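Local coordinates for scyllo-inositol 2-dehydrogenase (NADP(+)) IolW (Bacillus subtilis subsp. subtilis, PDB 3GDO), which catalyses the reversible NADPH-dependent reduction of scyllo-inosose to scyllo-inositol and cannot use NADH in place of NADPH, at residues B[81-84]-B[85-89]; B[105-108]-B[109-112]; B[322-325]-B[326-329]. All coordinates share one frame; numbering follows the deposited sequence.

Overall arrangement
The three contacts follow one another along the chain, each between neighbouring turns of a helix. Contact 1 runs out of the C-terminal end of helix 78-87, contact 2 lies within helix 102-115, and contact 3 begins at the N-cap of helix 323-342. Contacts 1 and 2 belong to the Rossmann-fold region and touch, with centres about 11 Å apart; contact 3 belongs to the C-terminal alpha/beta region. Its centre is also about 11 Å from that of contact 2, which it touches, whereas contacts 1 and 3 stay about 8 Å apart at their nearest atoms. Helix 102-115 therefore packs against a fellow Rossmann helix on one flank and helix 323-342 on another.

Contact 1: residues B[81-84]-B[85-89]; sequences HTMA and CIQAG
Met83 and Gln87, one helical turn apart, run at a slant to one another on the flank of helix 78-87 beside helix 102-115, with the Gln87 side chain exposed. The amide nitrogen does the touching: Gln87 NE2 lies 3.7 Å from Met83 SD and equally near the methylene CG of Met83. Bends in both chains explain the meeting. Met83 sends CG anti to its backbone N (chi1 -168°), then bends at chi2 and again at chi3, while Gln87 turns back on itself at chi2, which brings its amide over the thioether chain. The same fold presses Gln87 CG against the carbonyl, 3.2 Å from Met83 O. That oxygen also accepts the Gln87 backbone N-H at 2.7 Å, in a nearly straight bond of 174°.

A second pair, Thr82 and Ile86, faces the interior. Here the methyl groups meet, Thr82 CG2 approaching Ile86 CD1 at 4.0 Å, and Ile86 CG1 rests 3.3 Å from Thr82 O. The methyl of Thr82 points forward along the helix because its hydroxyl is turned back beside the backbone N, where OG1 is hydrogen-bonded to the carbonyl oxygen of His78. Thr82 and Cys85 pack on strands 68-71 and 91-95, whereas Met83 and Ile86 reach Ala111 of helix 102-115.

The last regular helical bond, less straight than that of Gln87, runs from Ala88 N to Ala84 O at 3.1 Å. Gly89 then takes a positive phi of 80° with two bonds back into the last turn, one of them from Gly89 N to Ile86 O at 2.9 Å. This is a Schellman motif, closing the helix of the beta-alpha-beta unit formed by strand 68-71, helix 78-87 and strand 91-95 in the Rossmann fold.

Contact 2: residues B[105-108]-B[109-112]; sequences GETL and KRAA
The guanidinium of Arg110 lies with one face over the peptide one turn earlier: Glu106 O sits 3.8 Å from its plane, over the centre of the group, and Glu106 C and Thr107 N lie over the same face. Two carbons flank that face as well, Glu106 CB 3.6 Å from NH1 and Thr107 CA 4.0 Å from NH2 of Arg110. The bend at chi3 (-84°) after an extended chi2 folds the arginine back along the helix onto this peptide. Glu106 O is spent on the helix bond, accepting the Arg110 backbone N-H at 2.8 Å.

Glu106 and Lys109 lie alongside each other and point the same way. Their contact is between carboxylate and methylene, Glu106 OE1 to Lys109 CE at 3.6 Å, while OE1 and Lys109 NZ remain 4.8 Å apart. Each charge has a partner elsewhere: Glu106 OE2 forms a salt bridge with Arg331, and Lys109 NZ forms one with Asp113. Any attraction between the two across the turn would thus supplement those bridges. This side packs on helix 323-342, Glu106 on Ile327 and Lys109 on Ala323, Glu324 and Ile327.

Toward the sheet, Leu108 and Ala112 pack on Leu119 of strand 119-122; on the flank toward helix 78-87, Thr107 and Ala111 touch Met83. The helix is the crossover between parallel strands 91-95 and 119-122 in a beta-alpha-beta unit of the Rossmann fold.

Contact 3: residues B[322-325]-B[326-329]; sequences TAEE and GINV
A capping box opens helix 323-342, joined to the first turns by Gly326 N, which gives to Thr322 O at 3.1 Å. Thr322 is the N-cap: its OG1 accepts the backbone N-H of Glu325 at 3.2 Å. In return, Glu325 OE1 takes the N-H of Thr322 at 3.0 Å, the N-H coming from well above the carboxylate plane (56° out of it). Glu325 can reach back because CG lies beside its own backbone N (chi1 -67°) and the chain beyond stays extended. The same OE1 also forms a salt bridge with Arg126. An acidic side chain beside the helix N-terminus would be expected to interact favourably with the helix dipole.

In the fold, this start of the helix is where the C-terminal alpha/beta domain meets the Rossmann domain: Ala323, Glu324 and Ile327 lie against helix 102-115, whereas Asn328 and Val329 face helix 174-190.

Between successive turns, Glu324 and Asn328 cross with their flat ends steeply inclined, the carboxylate and amide planes 71° apart. Their oxygens approach, Glu324 OE2 to Asn328 OD1 at 3.5 Å. Arg331, which bridges both by giving NH2 to the carboxylate in a salt bridge and NE to the amide oxygen in a hydrogen bond, probably makes this closeness tolerable. In addition, Asn328 CG lies 3.4 Å from Glu324 O, whose hydrogen bond is with the main-chain N of Asn328.

Contact 1: residues B[81-84]-B[85-89]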
loop_
_atom_site.group_PDB
_atom_site.type_symbol
_atom_site.label_atom_id
_atom_site.label_comp_id
_atom_site.label_asym_id
_atom_site.label_seq_id
_atom_site.Cartn_x
_atom_site.Cartn_y
_atom_site.Cartn_z
ATOM N N HIS B 81 16.992 -32.101 -12.578
ATOM C CA HIS B 81 15.899 -33.035 -12.791
ATOM C C HIS B 81 15.036 -32.660 -13.997
ATOM O O HIS B 81 14.732 -33.512 -14.832
ATOM C CB HIS B 81 15.048 -33.134 -11.528
ATOM C CG HIS B 81 15.677 -33.952 -10.442
ATOM N ND1 HIS B 81 14.982 -34.368 -9.327
ATOM C CD2 HIS B 81 16.929 -34.462 -10.316
ATOM C CE1 HIS B 81 15.782 -35.081 -8.550
ATOM N NE2 HIS B 81 16.969 -35.157 -9.130
ATOM N N THR B 82 14.661 -31.389 -14.087
ATOM C CA THR B 82 13.862 -30.901 -15.195
ATOM C C THR B 82 14.590 -31.113 -16.540
ATOM O O THR B 82 13.982 -31.597 -17.498
ATOM C CB THR B 82 13.471 -29.434 -14.997
ATOM O OG1 THR B 82 12.838 -29.284 -13.709
ATOM C CG2 THR B 82 12.487 -28.977 -16.079
ATOM N N MET B 83 15.873 -30.754 -16.593
ATOM C CA MET B 83 16.652 -30.919 -17.805
ATOM C C MET B 83 16.682 -32.390 -18.201
ATOM O O MET B 83 16.395 -32.721 -19.358
ATOM C CB MET B 83 18.076 -30.371 -17.658
ATOM C CG MET B 83 18.804 -30.266 -19.040
ATOM S SD MET B 83 17.902 -29.369 -20.321
ATOM C CE MET B 83 19.049 -27.984 -20.450
ATOM N N ALA B 84 16.993 -33.256 -17.233
ATOM C CA ALA B 84 17.009 -34.696 -17.423
ATOM C C ALA B 84 15.688 -35.193 -17.983
ATOM O O ALA B 84 15.666 -36.056 -18.862
ATOM C CB ALA B 84 17.316 -35.393 -16.110
ATOM N N CYS B 85 14.575 -34.649 -17.499
ATOM C CA CYS B 85 13.276 -35.078 -18.022
ATOM C C CYS B 85 13.073 -34.606 -19.447
ATOM O O CYS B 85 12.550 -35.354 -20.298
ATOM C CB CYS B 85 12.139 -34.563 -17.166
ATOM S SG CYS B 85 12.064 -35.349 -15.564
ATOM N N ILE B 86 13.468 -33.359 -19.696
ATOM C CA ILE B 86 13.400 -32.789 -21.026
ATOM C C ILE B 86 14.282 -33.620 -21.979
ATOM O O ILE B 86 13.810 -34.036 -23.022
ATOM C CB ILE B 86 13.783 -31.291 -21.053
ATOM C CG1 ILE B 86 12.728 -30.433 -20.348
ATOM C CG2 ILE B 86 13.898 -30.767 -22.501
ATOM C CD1 ILE B 86 13.253 -29.042 -19.999
ATOM N N GLN B 87 15.535 -33.882 -21.601
ATOM C CA GLN B 87 16.429 -34.704 -22.425
ATOM C C GLN B 87 15.809 -36.071 -22.742
ATOM O O GLN B 87 16.032 -36.601 -23.805
ATOM C CB GLN B 87 17.797 -34.924 -21.772
ATOM C CG GLN B 87 18.611 -33.676 -21.415
ATOM C CD GLN B 87 18.971 -32.765 -22.582
ATOM O OE1 GLN B 87 18.481 -32.917 -23.719
ATOM N NE2 GLN B 87 19.839 -31.786 -22.295
ATOM N N ALA B 88 15.012 -36.619 -21.836
ATOM C CA ALA B 88 14.426 -37.939 -22.038
ATOM C C ALA B 88 13.104 -37.897 -22.799
ATOM O O ALA B 88 12.436 -38.932 -22.972
ATOM C CB ALA B 88 14.253 -38.650 -20.701
ATOM N N GLY B 89 12.719 -36.703 -23.257
ATOM C CA GLY B 89 11.537 -36.576 -24.092
ATOM C C GLY B 89 10.247 -36.581 -23.300
ATOM O O GLY B 89 9.184 -36.900 -23.848
#

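Contact 2: residues B[105-108]-B[109-112]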
loop_
_atom_site.group_PDB
_atom_site.type_symbol
_atom_site.label_atom_id
_atom_site.label_comp_id
_atom_site.label_asym_id
_atom_site.label_seq_id
_atom_site.Cartn_x
_atom_site.Cartn_y
_atom_site.Cartn_z
ATOM N N GLY B 105 16.013 -20.341 -16.593
ATOM C CA GLY B 105 14.708 -20.578 -17.181
ATOM C C GLY B 105 14.683 -20.602 -18.710
ATOM O O GLY B 105 13.980 -21.448 -19.304
ATOM N N GLU B 106 15.408 -19.673 -19.357
ATOM C CA GLU B 106 15.465 -19.614 -20.850
ATOM C C GLU B 106 16.124 -20.887 -21.401
ATOM O O GLU B 106 15.635 -21.474 -22.380
ATOM C CB GLU B 106 16.205 -18.372 -21.384
ATOM C CG GLU B 106 15.520 -17.011 -21.120
ATOM C CD GLU B 106 14.409 -16.635 -22.126
ATOM O OE1 GLU B 106 13.992 -17.471 -22.978
ATOM O OE2 GLU B 106 13.941 -15.462 -22.057
ATOM N N THR B 107 17.197 -21.315 -20.733
ATOM C CA THR B 107 17.904 -22.547 -21.075
ATOM C C THR B 107 16.968 -23.737 -21.088
ATOM O O THR B 107 17.020 -24.537 -22.032
ATOM C CB THR B 107 19.101 -22.794 -20.168
ATOM O OG1 THR B 107 19.964 -21.665 -20.273
ATOM C CG2 THR B 107 19.901 -24.052 -20.591
ATOM N N LEU B 108 16.096 -23.845 -20.077
ATOM C CA LEU B 108 15.149 -24.964 -20.050
ATOM C C LEU B 108 14.159 -24.826 -21.161
ATOM O O LEU B 108 13.782 -25.824 -21.785
ATOM C CB LEU B 108 14.409 -25.113 -18.701
ATOM C CG LEU B 108 15.265 -25.322 -17.451
ATOM C CD1 LEU B 108 14.403 -25.261 -16.135
ATOM C CD2 LEU B 108 16.076 -26.611 -17.518
ATOM N N LYS B 109 13.710 -23.596 -21.403
ATOM C CA LYS B 109 12.724 -23.376 -22.452
ATOM C C LYS B 109 13.291 -23.786 -23.826
ATOM O O LYS B 109 12.587 -24.358 -24.642
ATOM C CB LYS B 109 12.253 -21.913 -22.514
ATOM C CG LYS B 109 10.990 -21.732 -23.358
ATOM C CD LYS B 109 10.616 -20.264 -23.483
ATOM C CE LYS B 109 11.506 -19.539 -24.493
ATOM N NZ LYS B 109 10.926 -19.774 -25.862
ATOM N N ARG B 110 14.546 -23.454 -24.078
ATOM C CA ARG B 110 15.120 -23.717 -25.400
ATOM C C ARG B 110 15.326 -25.223 -25.575
ATOM O O ARG B 110 14.991 -25.768 -26.622
ATOM C CB ARG B 110 16.388 -22.902 -25.640
ATOM C CG ARG B 110 16.067 -21.591 -26.332
ATOM C CD ARG B 110 17.315 -20.760 -26.578
ATOM N NE ARG B 110 17.681 -19.962 -25.408
ATOM C CZ ARG B 110 18.638 -20.276 -24.531
ATOM N NH1 ARG B 110 18.887 -19.458 -23.512
ATOM N NH2 ARG B 110 19.348 -21.397 -24.667
ATOM N N ALA B 111 15.788 -25.894 -24.516
ATOM C CA ALA B 111 15.926 -27.336 -24.534
ATOM C C ALA B 111 14.588 -28.053 -24.786
ATOM O O ALA B 111 14.554 -29.002 -25.587
ATOM C CB ALA B 111 16.615 -27.821 -23.286
ATOM N N ALA B 112 13.495 -27.595 -24.154
ATOM C CA ALA B 112 12.138 -28.153 -24.394
ATOM C C ALA B 112 11.603 -27.922 -25.808
ATOM O O ALA B 112 10.977 -28.809 -26.400
ATOM C CB ALA B 112 11.116 -27.607 -23.386
#

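Contact 3: residues B[322-325]-B[326-329]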
loop_
_atom_site.group_PDB
_atom_site.type_symbol
_atom_site.label_atom_id
_atom_site.label_comp_id
_atom_site.label_asym_id
_atom_site.label_seq_id
_atom_site.Cartn_x
_atom_site.Cartn_y
_atom_site.Cartn_z
ATOM N N THR B 322 2.748 -20.962 -19.477
ATOM C CA THR B 322 3.815 -21.308 -20.413
ATOM C C THR B 322 5.170 -21.036 -19.781
ATOM O O THR B 322 5.257 -20.305 -18.817
ATOM C CB THR B 322 3.745 -20.428 -21.721
ATOM O OG1 THR B 322 3.975 -19.055 -21.384
ATOM C CG2 THR B 322 2.361 -20.558 -22.446
ATOM N N ALA B 323 6.233 -21.581 -20.366
ATOM C CA ALA B 323 7.568 -21.404 -19.859
ATOM C C ALA B 323 7.959 -19.937 -19.871
ATOM O O ALA B 323 8.575 -19.464 -18.904
ATOM C CB ALA B 323 8.588 -22.254 -20.641
ATOM N N GLU B 324 7.621 -19.251 -20.965
ATOM C CA GLU B 324 7.810 -17.804 -21.129
ATOM C C GLU B 324 7.188 -16.978 -19.990
ATOM O O GLU B 324 7.820 -16.059 -19.484
ATOM C CB GLU B 324 7.176 -17.336 -22.457
ATOM C CG GLU B 324 7.653 -15.976 -22.956
ATOM C CD GLU B 324 9.181 -15.750 -22.785
ATOM O OE1 GLU B 324 10.035 -16.618 -23.192
ATOM O OE2 GLU B 324 9.532 -14.697 -22.199
ATOM N N GLU B 325 5.936 -17.281 -19.652
ATOM C CA GLU B 325 5.262 -16.589 -18.555
ATOM C C GLU B 325 5.991 -16.868 -17.219
ATOM O O GLU B 325 6.259 -15.939 -16.467
ATOM C CB GLU B 325 3.790 -16.980 -18.497
ATOM C CG GLU B 325 2.979 -16.477 -19.700
ATOM C CD GLU B 325 1.682 -17.250 -19.815
ATOM O OE1 GLU B 325 1.493 -18.220 -19.028
ATOM O OE2 GLU B 325 0.848 -16.908 -20.665
ATOM N N GLY B 326 6.390 -18.127 -16.998
ATOM C CA GLY B 326 7.226 -18.499 -15.855
ATOM C C GLY B 326 8.505 -17.690 -15.803
ATOM O O GLY B 326 8.864 -17.124 -14.762
ATOM N N ILE B 327 9.215 -17.617 -16.929
ATOM C CA ILE B 327 10.471 -16.865 -16.970
ATOM C C ILE B 327 10.187 -15.370 -16.683
ATOM O O ILE B 327 11.009 -14.684 -16.064
ATOM C CB ILE B 327 11.169 -17.004 -18.367
ATOM C CG1 ILE B 327 11.782 -18.406 -18.549
ATOM C CG2 ILE B 327 12.223 -15.951 -18.566
ATOM C CD1 ILE B 327 12.103 -18.735 -20.057
ATOM N N ASN B 328 9.052 -14.859 -17.153
ATOM C CA ASN B 328 8.792 -13.430 -16.951
ATOM C C ASN B 328 8.694 -13.027 -15.468
ATOM O O ASN B 328 9.120 -11.928 -15.085
ATOM C CB ASN B 328 7.577 -12.938 -17.747
ATOM C CG ASN B 328 7.922 -12.660 -19.198
ATOM O OD1 ASN B 328 9.071 -12.411 -19.525
ATOM N ND2 ASN B 328 6.932 -12.756 -20.073
ATOM N N VAL B 329 8.167 -13.942 -14.666
ATOM C CA VAL B 329 8.073 -13.788 -13.188
ATOM C C VAL B 329 9.447 -13.646 -12.593
ATOM O O VAL B 329 9.703 -12.744 -11.772
ATOM C CB VAL B 329 7.373 -14.987 -12.549
ATOM C CG1 VAL B 329 7.323 -14.855 -10.998
ATOM C CG2 VAL B 329 5.998 -15.087 -13.106
#